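Local coordinates for protein aminofutalosine deaminase (Helicobacter pylori, PDB 7LKK) that deaminates aminofutalosine in the menaquinone pathway and is a metal-dependent hydrolase of the amidohydrolase family, here with bound iron, at residues A[15-27]-A[61-73]. Sequence-based numbering, arbitrary orientation.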
ATOM      1  N   MET A  15     -15.501 -19.002 -32.442  1.00 42.40           N
ATOM      2  CA  MET A  15     -14.434 -19.878 -32.894  1.00 44.19           C
ATOM      3  C   MET A  15     -13.324 -19.965 -31.850  1.00 35.64           C
ATOM      4  O   MET A  15     -13.290 -19.220 -30.866  1.00 37.63           O
ATOM      5  CB  MET A  15     -13.868 -19.386 -34.225  1.00 42.99           C
ATOM      6  CG  MET A  15     -14.760 -19.665 -35.422  1.00 45.08           C
ATOM      7  SD  MET A  15     -14.172 -18.852 -36.918  1.00 49.84           S
ATOM      8  CE  MET A  15     -12.435 -19.294 -36.882  1.00 48.00           C
ATOM      9  N   GLN A  16     -12.401 -20.892 -32.080  1.00 36.06           N
ATOM     10  CA  GLN A  16     -11.261 -21.087 -31.198  1.00 33.44           C
ATOM     11  C   GLN A  16     -10.087 -20.222 -31.640  1.00 33.33           C
ATOM     12  O   GLN A  16      -9.937 -19.895 -32.820  1.00 29.47           O
ATOM     13  CB  GLN A  16     -10.842 -22.559 -31.174  1.00 30.87           C
ATOM     14  CG  GLN A  16     -11.830 -23.478 -30.475  1.00 28.86           C
ATOM     15  CD  GLN A  16     -11.392 -24.929 -30.504  1.00 32.84           C
ATOM     16  OE1 GLN A  16     -10.333 -25.258 -31.036  1.00 31.14           O
ATOM     17  NE2 GLN A  16     -12.208 -25.807 -29.931  1.00 27.58           N
ATOM     18  N   GLU A  17      -9.260 -19.840 -30.669  1.00 28.74           N
ATOM     19  CA  GLU A  17      -8.046 -19.085 -30.943  1.00 27.23           C
ATOM     20  C   GLU A  17      -6.984 -19.491 -29.932  1.00 27.14           C
ATOM     21  O   GLU A  17      -7.254 -20.217 -28.972  1.00 23.08           O
ATOM     22  CB  GLU A  17      -8.295 -17.571 -30.904  1.00 31.60           C
ATOM     23  CG  GLU A  17      -8.935 -17.078 -29.622  1.00 29.69           C
ATOM     24  CD  GLU A  17      -9.140 -15.573 -29.607  1.00 36.52           C
ATOM     25  OE1 GLU A  17      -8.246 -14.842 -30.086  1.00 36.30           O
ATOM     26  OE2 GLU A  17     -10.195 -15.122 -29.118  1.00 34.27           O
ATOM     27  N   ILE A  18      -5.763 -19.019 -30.165  1.00 26.21           N
ATOM     28  CA  ILE A  18      -4.616 -19.313 -29.314  1.00 27.82           C
ATOM     29  C   ILE A  18      -4.015 -17.995 -28.853  1.00 25.06           C
ATOM     30  O   ILE A  18      -3.835 -17.076 -29.660  1.00 20.79           O
ATOM     31  CB  ILE A  18      -3.560 -20.161 -30.051  1.00 26.82           C
ATOM     32  CG1 ILE A  18      -4.200 -21.399 -30.681  1.00 26.59           C
ATOM     33  CG2 ILE A  18      -2.435 -20.565 -29.106  1.00 25.45           C
ATOM     34  CD1 ILE A  18      -3.228 -22.249 -31.482  1.00 26.16           C
ATOM     35  N   ILE A  19      -3.717 -17.897 -27.560  1.00 26.70           N
ATOM     36  CA  ILE A  19      -2.956 -16.779 -27.016  1.00 23.79           C
ATOM     37  C   ILE A  19      -1.850 -17.335 -26.133  1.00 22.32           C
ATOM     38  O   ILE A  19      -2.057 -18.300 -25.388  1.00 20.90           O
ATOM     39  CB  ILE A  19      -3.833 -15.780 -26.227  1.00 26.80           C
ATOM     40  CG1 ILE A  19      -4.576 -16.473 -25.085  1.00 28.66           C
ATOM     41  CG2 ILE A  19      -4.798 -15.056 -27.158  1.00 32.35           C
ATOM     42  CD1 ILE A  19      -5.260 -15.507 -24.135  1.00 27.54           C
ATOM     43  N   GLY A  20      -0.663 -16.731 -26.229  1.00 25.31           N
ATOM     44  CA  GLY A  20       0.459 -17.141 -25.421  1.00 22.99           C
ATOM     45  C   GLY A  20       1.202 -15.925 -24.877  1.00 21.37           C
ATOM     46  O   GLY A  20       1.005 -14.802 -25.339  1.00 19.58           O
ATOM     47  N   ALA A  21       2.044 -16.186 -23.887  1.00 22.40           N
ATOM     48  CA  ALA A  21       2.830 -15.128 -23.271  1.00 21.61           C
ATOM     49  C   ALA A  21       4.123 -15.723 -22.736  1.00 21.25           C
ATOM     50  O   ALA A  21       4.245 -16.939 -22.565  1.00 19.95           O
ATOM     51  CB  ALA A  21       2.050 -14.424 -22.150  1.00 19.10           C
ATOM     52  N   SER A  22       5.090 -14.839 -22.468  1.00 21.02           N
ATOM     53  CA  SER A  22       6.379 -15.283 -21.945  1.00 21.61           C
ATOM     54  C   SER A  22       6.224 -16.002 -20.614  1.00 21.14           C
ATOM     55  O   SER A  22       7.006 -16.906 -20.301  1.00 23.48           O
ATOM     56  CB  SER A  22       7.324 -14.090 -21.790  1.00 24.91           C
ATOM     57  OG  SER A  22       7.478 -13.396 -23.014  1.00 23.97           O
ATOM     58  N   LEU A  23       5.235 -15.608 -19.819  1.00 22.00           N
ATOM     59  CA  LEU A  23       4.954 -16.228 -18.533  1.00 21.71           C
ATOM     60  C   LEU A  23       3.461 -16.493 -18.445  1.00 19.07           C
ATOM     61  O   LEU A  23       2.654 -15.626 -18.797  1.00 22.68           O
ATOM     62  CB  LEU A  23       5.409 -15.334 -17.375  1.00 19.82           C
ATOM     63  CG  LEU A  23       6.916 -15.087 -17.271  1.00 18.03           C
ATOM     64  CD1 LEU A  23       7.198 -13.838 -16.445  1.00 23.46           C
ATOM     65  CD2 LEU A  23       7.613 -16.298 -16.672  1.00 21.09           C
ATOM     66  N   VAL A  24       3.099 -17.687 -17.990  1.00 18.67           N
ATOM     67  CA  VAL A  24       1.708 -18.074 -17.790  1.00 22.25           C
ATOM     68  C   VAL A  24       1.551 -18.548 -16.354  1.00 20.08           C
ATOM     69  O   VAL A  24       2.282 -19.439 -15.908  1.00 20.31           O
ATOM     70  CB  VAL A  24       1.267 -19.173 -18.775  1.00 20.21           C
ATOM     71  CG1 VAL A  24      -0.167 -19.599 -18.489  1.00 22.16           C
ATOM     72  CG2 VAL A  24       1.408 -18.690 -20.208  1.00 19.74           C
ATOM     73  N   PHE A  25       0.608 -17.949 -15.631  1.00 17.54           N
ATOM     74  CA  PHE A  25       0.281 -18.356 -14.269  1.00 20.64           C
ATOM     75  C   PHE A  25      -0.941 -19.263 -14.338  1.00 19.11           C
ATOM     76  O   PHE A  25      -2.041 -18.807 -14.671  1.00 20.34           O
ATOM     77  CB  PHE A  25       0.005 -17.145 -13.376  1.00 17.15           C
ATOM     78  CG  PHE A  25       1.186 -16.227 -13.198  1.00 17.38           C
ATOM     79  CD1 PHE A  25       2.464 -16.620 -13.569  1.00 15.77           C
ATOM     80  CD2 PHE A  25       1.014 -14.967 -12.644  1.00 15.44           C
ATOM     81  CE1 PHE A  25       3.539 -15.769 -13.400  1.00 14.42           C
ATOM     82  CE2 PHE A  25       2.084 -14.116 -12.472  1.00 19.07           C
ATOM     83  CZ  PHE A  25       3.349 -14.516 -12.849  1.00 18.45           C
ATOM     84  N   LEU A  26      -0.751 -20.550 -14.031  1.00 18.74           N
ATOM     85  CA  LEU A  26      -1.871 -21.485 -14.077  1.00 20.56           C
ATOM     86  C   LEU A  26      -2.847 -21.254 -12.932  1.00 21.26           C
ATOM     87  O   LEU A  26      -4.049 -21.504 -13.085  1.00 19.10           O
ATOM     88  CB  LEU A  26      -1.362 -22.924 -14.040  1.00 19.32           C
ATOM     89  CG  LEU A  26      -0.620 -23.451 -15.266  1.00 17.76           C
ATOM     90  CD1 LEU A  26      -0.544 -24.966 -15.206  1.00 20.09           C
ATOM     91  CD2 LEU A  26      -1.303 -22.998 -16.547  1.00 24.88           C
ATOM     92  N   CYS A  27      -2.347 -20.783 -11.789  1.00 17.62           N
ATOM     93  CA  CYS A  27      -3.155 -20.573 -10.589  1.00 22.24           C
ATOM     94  C   CYS A  27      -3.858 -21.856 -10.152  1.00 24.88           C
ATOM     95  O   CYS A  27      -5.008 -21.838  -9.706  1.00 21.48           O
ATOM     96  CB  CYS A  27      -4.156 -19.435 -10.786  1.00 19.68           C
ATOM     97  SG  CYS A  27      -3.359 -17.829 -10.977  1.00 20.07           S
ATOM     98  N   LEU A  61      -5.883 -21.981 -36.556  1.00 32.63           N
ATOM     99  CA  LEU A  61      -6.506 -21.146 -35.532  1.00 31.01           C
ATOM    100  C   LEU A  61      -5.765 -19.812 -35.433  1.00 34.79           C
ATOM    101  O   LEU A  61      -4.553 -19.769 -35.744  1.00 31.74           O
ATOM    102  CB  LEU A  61      -6.462 -21.879 -34.196  1.00 29.18           C
ATOM    103  CG  LEU A  61      -7.358 -23.101 -34.127  1.00 35.61           C
ATOM    104  CD1 LEU A  61      -7.308 -23.606 -32.710  1.00 37.93           C
ATOM    105  CD2 LEU A  61      -8.756 -22.684 -34.540  1.00 33.04           C
ATOM    106  N   LYS A  62      -6.507 -18.714 -35.068  1.00 31.93           N
ATOM    107  CA  LYS A  62      -5.891 -17.389 -34.925  1.00 37.65           C
ATOM    108  C   LYS A  62      -5.027 -17.403 -33.677  1.00 33.75           C
ATOM    109  O   LYS A  62      -5.444 -17.941 -32.660  1.00 28.44           O
ATOM    110  CB  LYS A  62      -6.968 -16.270 -34.930  1.00 41.03           C
ATOM    111  CG  LYS A  62      -6.170 -15.046 -35.214  1.00 39.52           C
ATOM    112  CD  LYS A  62      -5.994 -15.019 -36.653  1.00 45.82           C
ATOM    113  CE  LYS A  62      -4.533 -14.639 -37.016  1.00 44.93           C
ATOM    114  NZ  LYS A  62      -4.309 -14.397 -38.488  1.00 50.66           N
ATOM    115  N   ALA A  63      -3.819 -16.830 -33.773  1.00 33.77           N
ATOM    116  CA  ALA A  63      -2.794 -16.985 -32.749  1.00 28.32           C
ATOM    117  C   ALA A  63      -2.036 -15.689 -32.513  1.00 32.96           C
ATOM    118  O   ALA A  63      -1.545 -15.059 -33.453  1.00 30.14           O
ATOM    119  CB  ALA A  63      -1.811 -18.099 -33.111  1.00 31.76           C
ATOM    120  N   GLN A  64      -1.946 -15.310 -31.234  1.00 27.37           N
ATOM    121  CA  GLN A  64      -1.182 -14.154 -30.768  1.00 28.11           C
ATOM    122  C   GLN A  64      -0.267 -14.545 -29.609  1.00 28.76           C
ATOM    123  O   GLN A  64      -0.678 -15.280 -28.705  1.00 23.48           O
ATOM    124  CB  GLN A  64      -2.112 -13.026 -30.307  1.00 30.00           C
ATOM    125  CG  GLN A  64      -2.668 -12.197 -31.438  1.00 35.32           C
ATOM    126  CD  GLN A  64      -3.168 -10.849 -30.973  1.00 37.19           C
ATOM    127  OE1 GLN A  64      -4.206 -10.751 -30.319  1.00 43.42           O
ATOM    128  NE2 GLN A  64      -2.425  -9.799 -31.302  1.00 41.52           N
ATOM    129  N   PHE A  65       0.973 -14.051 -29.636  1.00 22.81           N
ATOM    130  CA  PHE A  65       1.928 -14.218 -28.543  1.00 19.81           C
ATOM    131  C   PHE A  65       2.284 -12.847 -27.988  1.00 28.24           C
ATOM    132  O   PHE A  65       2.547 -11.915 -28.756  1.00 27.73           O
ATOM    133  CB  PHE A  65       3.206 -14.940 -28.993  1.00 22.79           C
ATOM    134  CG  PHE A  65       4.118 -15.317 -27.857  1.00 24.84           C
ATOM    135  CD1 PHE A  65       3.902 -16.481 -27.138  1.00 22.89           C
ATOM    136  CD2 PHE A  65       5.179 -14.497 -27.495  1.00 22.31           C
ATOM    137  CE1 PHE A  65       4.731 -16.829 -26.088  1.00 21.87           C
ATOM    138  CE2 PHE A  65       6.011 -14.839 -26.444  1.00 21.23           C
ATOM    139  CZ  PHE A  65       5.788 -16.007 -25.740  1.00 22.66           C
ATOM    140  N   PHE A  66       2.298 -12.729 -26.664  1.00 21.55           N
ATOM    141  CA  PHE A  66       2.573 -11.468 -25.979  1.00 25.62           C
ATOM    142  C   PHE A  66       3.921 -11.589 -25.271  1.00 24.15           C
ATOM    143  O   PHE A  66       4.015 -12.149 -24.175  1.00 21.07           O
ATOM    144  CB  PHE A  66       1.446 -11.124 -25.009  1.00 23.91           C
ATOM    145  CG  PHE A  66       0.140 -10.817 -25.689  1.00 24.93           C
ATOM    146  CD1 PHE A  66      -0.178  -9.520 -26.056  1.00 31.88           C
ATOM    147  CD2 PHE A  66      -0.764 -11.829 -25.972  1.00 22.44           C
ATOM    148  CE1 PHE A  66      -1.377  -9.236 -26.687  1.00 30.98           C
ATOM    149  CE2 PHE A  66      -1.962 -11.552 -26.602  1.00 27.37           C
ATOM    150  CZ  PHE A  66      -2.269 -10.253 -26.960  1.00 32.75           C
ATOM    151  N   GLU A  67       4.962 -11.068 -25.913  1.00 23.79           N
ATOM    152  CA  GLU A  67       6.296 -11.074 -25.331  1.00 29.26           C
ATOM    153  C   GLU A  67       6.351 -10.185 -24.094  1.00 21.20           C
ATOM    154  O   GLU A  67       5.676  -9.155 -24.011  1.00 26.02           O
ATOM    155  CB  GLU A  67       7.318 -10.595 -26.362  1.00 30.95           C
ATOM    156  CG  GLU A  67       8.727 -11.119 -26.162  1.00 38.35           C
ATOM    157  CD  GLU A  67       9.694 -10.576 -27.199  1.00 43.22           C
ATOM    158  OE1 GLU A  67      10.915 -10.584 -26.939  1.00 45.47           O
ATOM    159  OE2 GLU A  67       9.230 -10.137 -28.273  1.00 50.33           O
ATOM    160  N   ASN A  68       7.165 -10.602 -23.120  1.00 22.31           N
ATOM    161  CA  ASN A  68       7.381  -9.855 -21.879  1.00 22.02           C
ATOM    162  C   ASN A  68       6.072  -9.572 -21.152  1.00 22.50           C
ATOM    163  O   ASN A  68       5.917  -8.533 -20.505  1.00 24.72           O
ATOM    164  CB  ASN A  68       8.146  -8.555 -22.142  1.00 26.82           C
ATOM    165  CG  ASN A  68       9.551  -8.807 -22.640  1.00 25.85           C
ATOM    166  OD1 ASN A  68      10.101  -9.892 -22.444  1.00 27.45           O
ATOM    167  ND2 ASN A  68      10.139  -7.814 -23.295  1.00 30.44           N
ATOM    168  N   SER A  69       5.124 -10.497 -21.251  1.00 24.59           N
ATOM    169  CA  SER A  69       3.804 -10.328 -20.673  1.00 25.31           C
ATOM    170  C   SER A  69       3.473 -11.535 -19.809  1.00 23.07           C
ATOM    171  O   SER A  69       4.151 -12.564 -19.848  1.00 18.81           O
ATOM    172  CB  SER A  69       2.744 -10.135 -21.765  1.00 23.33           C
ATOM    173  OG  SER A  69       3.088  -9.048 -22.606  1.00 21.84           O
ATOM    174  N   VAL A  70       2.416 -11.393 -19.013  1.00 23.41           N
ATOM    175  CA  VAL A  70       1.938 -12.453 -18.137  1.00 20.57           C
ATOM    176  C   VAL A  70       0.509 -12.794 -18.532  1.00 18.33           C
ATOM    177  O   VAL A  70      -0.348 -11.906 -18.611  1.00 21.76           O
ATOM    178  CB  VAL A  70       2.012 -12.047 -16.654  1.00 22.97           C
ATOM    179  CG1 VAL A  70       1.266 -13.050 -15.789  1.00 19.38           C
ATOM    180  CG2 VAL A  70       3.466 -11.930 -16.211  1.00 21.76           C
ATOM    181  N   LEU A  71       0.266 -14.075 -18.788  1.00 19.17           N
ATOM    182  CA  LEU A  71      -1.068 -14.607 -19.030  1.00 21.01           C
ATOM    183  C   LEU A  71      -1.521 -15.343 -17.776  1.00 19.52           C
ATOM    184  O   LEU A  71      -0.781 -16.174 -17.241  1.00 21.39           O
ATOM    185  CB  LEU A  71      -1.066 -15.546 -20.240  1.00 19.80           C
ATOM    186  CG  LEU A  71      -2.324 -16.361 -20.541  1.00 22.17           C
ATOM    187  CD1 LEU A  71      -3.515 -15.450 -20.755  1.00 19.99           C
ATOM    188  CD2 LEU A  71      -2.101 -17.251 -21.759  1.00 21.58           C
ATOM    189  N   LEU A  72      -2.727 -15.035 -17.308  1.00 17.80           N
ATOM    190  CA  LEU A  72      -3.227 -15.595 -16.062  1.00 15.25           C
ATOM    191  C   LEU A  72      -4.749 -15.530 -16.090  1.00 14.63           C
ATOM    192  O   LEU A  72      -5.332 -14.858 -16.952  1.00 16.28           O
ATOM    193  CB  LEU A  72      -2.658 -14.841 -14.844  1.00 19.13           C
ATOM    194  CG  LEU A  72      -3.330 -13.538 -14.403  1.00 17.98           C
ATOM    195  CD1 LEU A  72      -2.984 -13.231 -12.952  1.00 18.05           C
ATOM    196  CD2 LEU A  72      -2.922 -12.379 -15.301  1.00 17.65           C
ATOM    197  N   PRO A  73      -5.424 -16.248 -15.193  1.00 14.95           N
ATOM    198  CA  PRO A  73      -6.887 -16.147 -15.142  1.00 15.56           C
ATOM    199  C   PRO A  73      -7.324 -14.748 -14.740  1.00 17.86           C
ATOM    200  O   PRO A  73      -6.644 -14.058 -13.978  1.00 17.61           O
ATOM    201  CB  PRO A  73      -7.282 -17.178 -14.078  1.00 17.75           C
ATOM    202  CG  PRO A  73      -6.115 -18.080 -13.954  1.00 17.45           C
ATOM    203  CD  PRO A  73      -4.913 -17.249 -14.243  1.00 16.86           C
TER
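Leu71 reaches into the angle between two parallel strand pairs, 17-21 beside 62-66 and 23-25 beside 69-73. With CG anti to the backbone N (chi1 172°), Leu71 CD1 meets Ile19 CD1 at 3.8 Å, the two side chains crossing at about a right angle. Leu71 CB packs on Ala21 CB at 3.8 Å and on Val24 CG2 at 4.0 Å. This buried corner is the tight part of the contact. Both segments turn here, at Ser22 and at Glu67-Asn68, and the register slips by two residues between Ala21 and Leu23, a beta bulge. The 61-73 segment makes a type II turn from Phe66 to Ser69. Ser22 OG accepts the N-H of Asn68 within that turn (OG to N 2.8 Å), tying the two corners together. Beside the corner, the Phe65 ring lies against the backbone of Gly20 and Ala21, with Phe65 CZ 3.4 Å from Ala21 C. Beyond it, Leu71 N bonds Leu23 O nearly straight, at 170°, and Leu71 O takes the N-H of Phe25. Val70 CG1 sits over one face of the Phe25 ring, 3.8 Å from its centroid, a CH-pi contact. Ala401 and Ile402 of helix 401-408 also touch the Phe25 side chain.

Toward the outer end the backbone pairing stays regular, from Phe66 N to Gly20 O out to Ile18 N on Lys62 O (2.7 Å). Leu61 packs on Gln16. Only the side chains loosen: Lys62 and Gln64 are exposed. The contact probably belongs to the small beta domain flanking the TIM barrel in amidohydrolases; strand 69-80 runs on to His79 of the iron site.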